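Local coordinates for protein acetylxylan esterase / glucomannan deacetylase (Cellvibrio japonicus, PDB 2WAA) that removes acetyl groups from acetylated xylan and glucomannan during the degradation of plant cell wall polysaccharides, at residues I46-L52 / L119-L125. Where two conformers were deposited one is given. Residue numbers count along the deposited sequence, not the author numbering.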
loop_
_atom_site.group_PDB
_atom_site.type_symbol
_atom_site.label_atom_id
_atom_site.label_comp_id
_atom_site.label_asym_id
_atom_site.label_seq_id
_atom_site.Cartn_x
_atom_site.Cartn_y
_atom_site.Cartn_z
ATOM N N ILE A 46 -18.753 5.026 -9.522
ATOM C CA ILE A 46 -19.131 5.798 -10.734
ATOM C C ILE A 46 -20.594 6.175 -10.483
ATOM O O ILE A 46 -21.384 5.342 -10.025
ATOM C CB ILE A 46 -19.054 4.940 -11.981
ATOM C CG1 ILE A 46 -17.594 4.547 -12.287
ATOM C CG2 ILE A 46 -19.537 5.713 -13.184
ATOM C CD1 ILE A 46 -17.487 3.268 -13.055
ATOM N N VAL A 47 -20.944 7.428 -10.694
ATOM C CA VAL A 47 -22.291 7.890 -10.318
ATOM C C VAL A 47 -22.920 8.734 -11.407
ATOM O O VAL A 47 -22.215 9.268 -12.253
ATOM C CB VAL A 47 -22.260 8.782 -9.037
ATOM C CG1 VAL A 47 -21.835 7.942 -7.813
ATOM C CG2 VAL A 47 -21.342 10.035 -9.206
ATOM N N ALA A 48 -24.235 8.889 -11.360
ATOM C CA ALA A 48 -24.930 9.847 -12.265
ATOM C C ALA A 48 -25.530 10.891 -11.334
ATOM O O ALA A 48 -26.432 10.579 -10.566
ATOM C CB ALA A 48 -26.015 9.126 -13.089
ATOM N N GLY A 49 -24.995 12.106 -11.348
ATOM C CA GLY A 49 -25.467 13.161 -10.470
ATOM C C GLY A 49 -24.618 14.415 -10.487
ATOM O O GLY A 49 -23.645 14.523 -11.250
ATOM N N SER A 50 -24.974 15.366 -9.627
ATOM C CA SER A 50 -24.368 16.691 -9.607
ATOM C C SER A 50 -23.475 16.944 -8.380
ATOM O O SER A 50 -22.703 17.887 -8.393
ATOM C CB SER A 50 -25.479 17.767 -9.658
ATOM O OG SER A 50 -26.311 17.702 -8.466
ATOM N N ARG A 51 -23.617 16.148 -7.316
ATOM C CA ARG A 51 -22.805 16.366 -6.123
ATOM C C ARG A 51 -22.631 15.039 -5.399
ATOM O O ARG A 51 -23.558 14.187 -5.363
ATOM C CB ARG A 51 -23.451 17.408 -5.164
ATOM C CG ARG A 51 -22.549 17.826 -4.008
ATOM C CD ARG A 51 -23.156 18.983 -3.155
ATOM N NE ARG A 51 -22.142 19.512 -2.253
ATOM C CZ ARG A 51 -22.274 19.559 -0.933
ATOM N NH1 ARG A 51 -23.401 19.161 -0.362
ATOM N NH2 ARG A 51 -21.277 20.008 -0.176
ATOM N N LEU A 52 -21.432 14.835 -4.854
ATOM C CA LEU A 52 -21.158 13.633 -4.057
ATOM C C LEU A 52 -20.334 14.032 -2.841
ATOM O O LEU A 52 -19.329 14.771 -2.958
ATOM C CB LEU A 52 -20.439 12.573 -4.895
ATOM C CG LEU A 52 -20.195 11.213 -4.195
ATOM C CD1 LEU A 52 -21.521 10.433 -3.997
ATOM C CD2 LEU A 52 -19.194 10.387 -5.059
ATOM N N LEU A 119 -25.095 10.970 -2.689
ATOM C CA LEU A 119 -25.125 11.444 -4.069
ATOM C C LEU A 119 -26.371 12.287 -4.232
ATOM O O LEU A 119 -27.487 11.829 -3.887
ATOM C CB LEU A 119 -25.270 10.241 -5.013
ATOM C CG LEU A 119 -25.471 10.596 -6.518
ATOM C CD1 LEU A 119 -24.215 11.255 -7.076
ATOM C CD2 LEU A 119 -25.824 9.311 -7.383
ATOM N N THR A 120 -26.197 13.473 -4.797
ATOM C CA THR A 120 -27.336 14.286 -5.201
ATOM C C THR A 120 -27.454 14.002 -6.689
ATOM O O THR A 120 -26.501 14.261 -7.462
ATOM C CB THR A 120 -27.090 15.762 -4.934
ATOM O OG1 THR A 120 -26.935 15.966 -3.533
ATOM C CG2 THR A 120 -28.299 16.613 -5.417
ATOM N N GLY A 121 -28.574 13.436 -7.128
ATOM C CA GLY A 121 -28.615 12.991 -8.534
ATOM C C GLY A 121 -29.538 11.846 -8.702
ATOM O O GLY A 121 -30.566 11.792 -8.057
ATOM N N THR A 122 -29.182 10.920 -9.574
ATOM C CA THR A 122 -30.113 9.852 -9.872
ATOM C C THR A 122 -29.722 8.523 -9.246
ATOM O O THR A 122 -30.527 7.904 -8.530
ATOM C CB THR A 122 -30.360 9.738 -11.389
ATOM O OG1 THR A 122 -29.122 9.642 -12.067
ATOM C CG2 THR A 122 -31.109 10.972 -11.896
ATOM N N GLN A 123 -28.493 8.080 -9.487
ATOM C CA GLN A 123 -28.090 6.762 -9.005
ATOM C C GLN A 123 -26.578 6.514 -8.971
ATOM O O GLN A 123 -25.802 7.125 -9.733
ATOM C CB GLN A 123 -28.707 5.687 -9.887
ATOM C CG GLN A 123 -28.074 5.674 -11.275
ATOM C CD GLN A 123 -28.687 4.631 -12.184
ATOM O OE1 GLN A 123 -28.791 3.459 -11.822
ATOM N NE2 GLN A 123 -29.073 5.041 -13.382
ATOM N N PHE A 124 -26.175 5.604 -8.091
ATOM C CA PHE A 124 -24.846 5.052 -8.180
ATOM C C PHE A 124 -24.909 4.004 -9.314
ATOM O O PHE A 124 -25.790 3.117 -9.314
ATOM C CB PHE A 124 -24.488 4.353 -6.865
ATOM C CG PHE A 124 -24.230 5.293 -5.750
ATOM C CD1 PHE A 124 -22.927 5.708 -5.497
ATOM C CD2 PHE A 124 -25.280 5.808 -4.976
ATOM C CE1 PHE A 124 -22.659 6.613 -4.485
ATOM C CE2 PHE A 124 -25.034 6.699 -3.947
ATOM C CZ PHE A 124 -23.734 7.112 -3.683
ATOM N N LEU A 125 -23.949 4.062 -10.229
ATOM C CA LEU A 125 -23.822 3.039 -11.276
ATOM C C LEU A 125 -23.028 1.822 -10.742
ATOM O O LEU A 125 -22.557 1.882 -9.615
ATOM C CB LEU A 125 -23.191 3.700 -12.498
ATOM C CG LEU A 125 -24.059 4.862 -13.064
ATOM C CD1 LEU A 125 -23.287 5.589 -14.128
ATOM C CD2 LEU A 125 -25.342 4.322 -13.658
HETATM O O HOH W 1 -20.270 2.743 -8.387
HETATM O O HOH W 2 -24.585 15.166 -2.322
#
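Two classic beta bulges mark where a pair of antiparallel strands turns a corner together, each strand passing from one sheet of the N-terminal beta domain to the other. At the first bulge Thr-122 and Gln-123 both face Ala-48: Ala-48 O accepts from Thr-122 N at 2.9 Å and, weakly, from Gln-123 N at 3.4 Å, while Ala-48 N donates to Gln-123 O (2.9 Å). At the second the two segments exchange roles, Ser-50 and Arg-51 facing Thr-120. Thr-120 O takes Ser-50 N at 2.9 Å and more weakly Arg-51 N at 3.4 Å, and Thr-120 N returns a bond to Arg-51 O (2.8 Å). Between the bulges Gly-49 and Gly-121 form a close non-hydrogen-bonded pair, CA to CA 3.7 Å; a CB on either would collide with the opposing segment, and at the phi/psi of Gly-121 it would also press on the preceding carbonyl, Thr-120 O.

In this beta-sandwich, the fold of the galactose-binding-like clan, 42-48 and 123-124 pair in one sheet, 51-58 and 112-119 in the other, and Val-47, Leu-52, Leu-119 and Phe-124 pack together on one face. Val-47 CG1 meets Phe-124 CD1 at 3.4 Å and Val-47 CB meets Leu-119 CD1 at 3.7 Å; Leu-52 CD1 reaches Leu-119 CB (3.9 Å) and Phe-124 CZ (4.0 Å). Phe-89 and Ile-13 add to this cluster. Arg-51, on the face shared with Thr-120, extends away to a salt bridge with Glu-87. Beyond the first bulge, Leu-125 N donates to Ile-46 O (2.9 Å), and a water links Ile-46 N (3.0 Å) to Leu-125 O (2.7 Å).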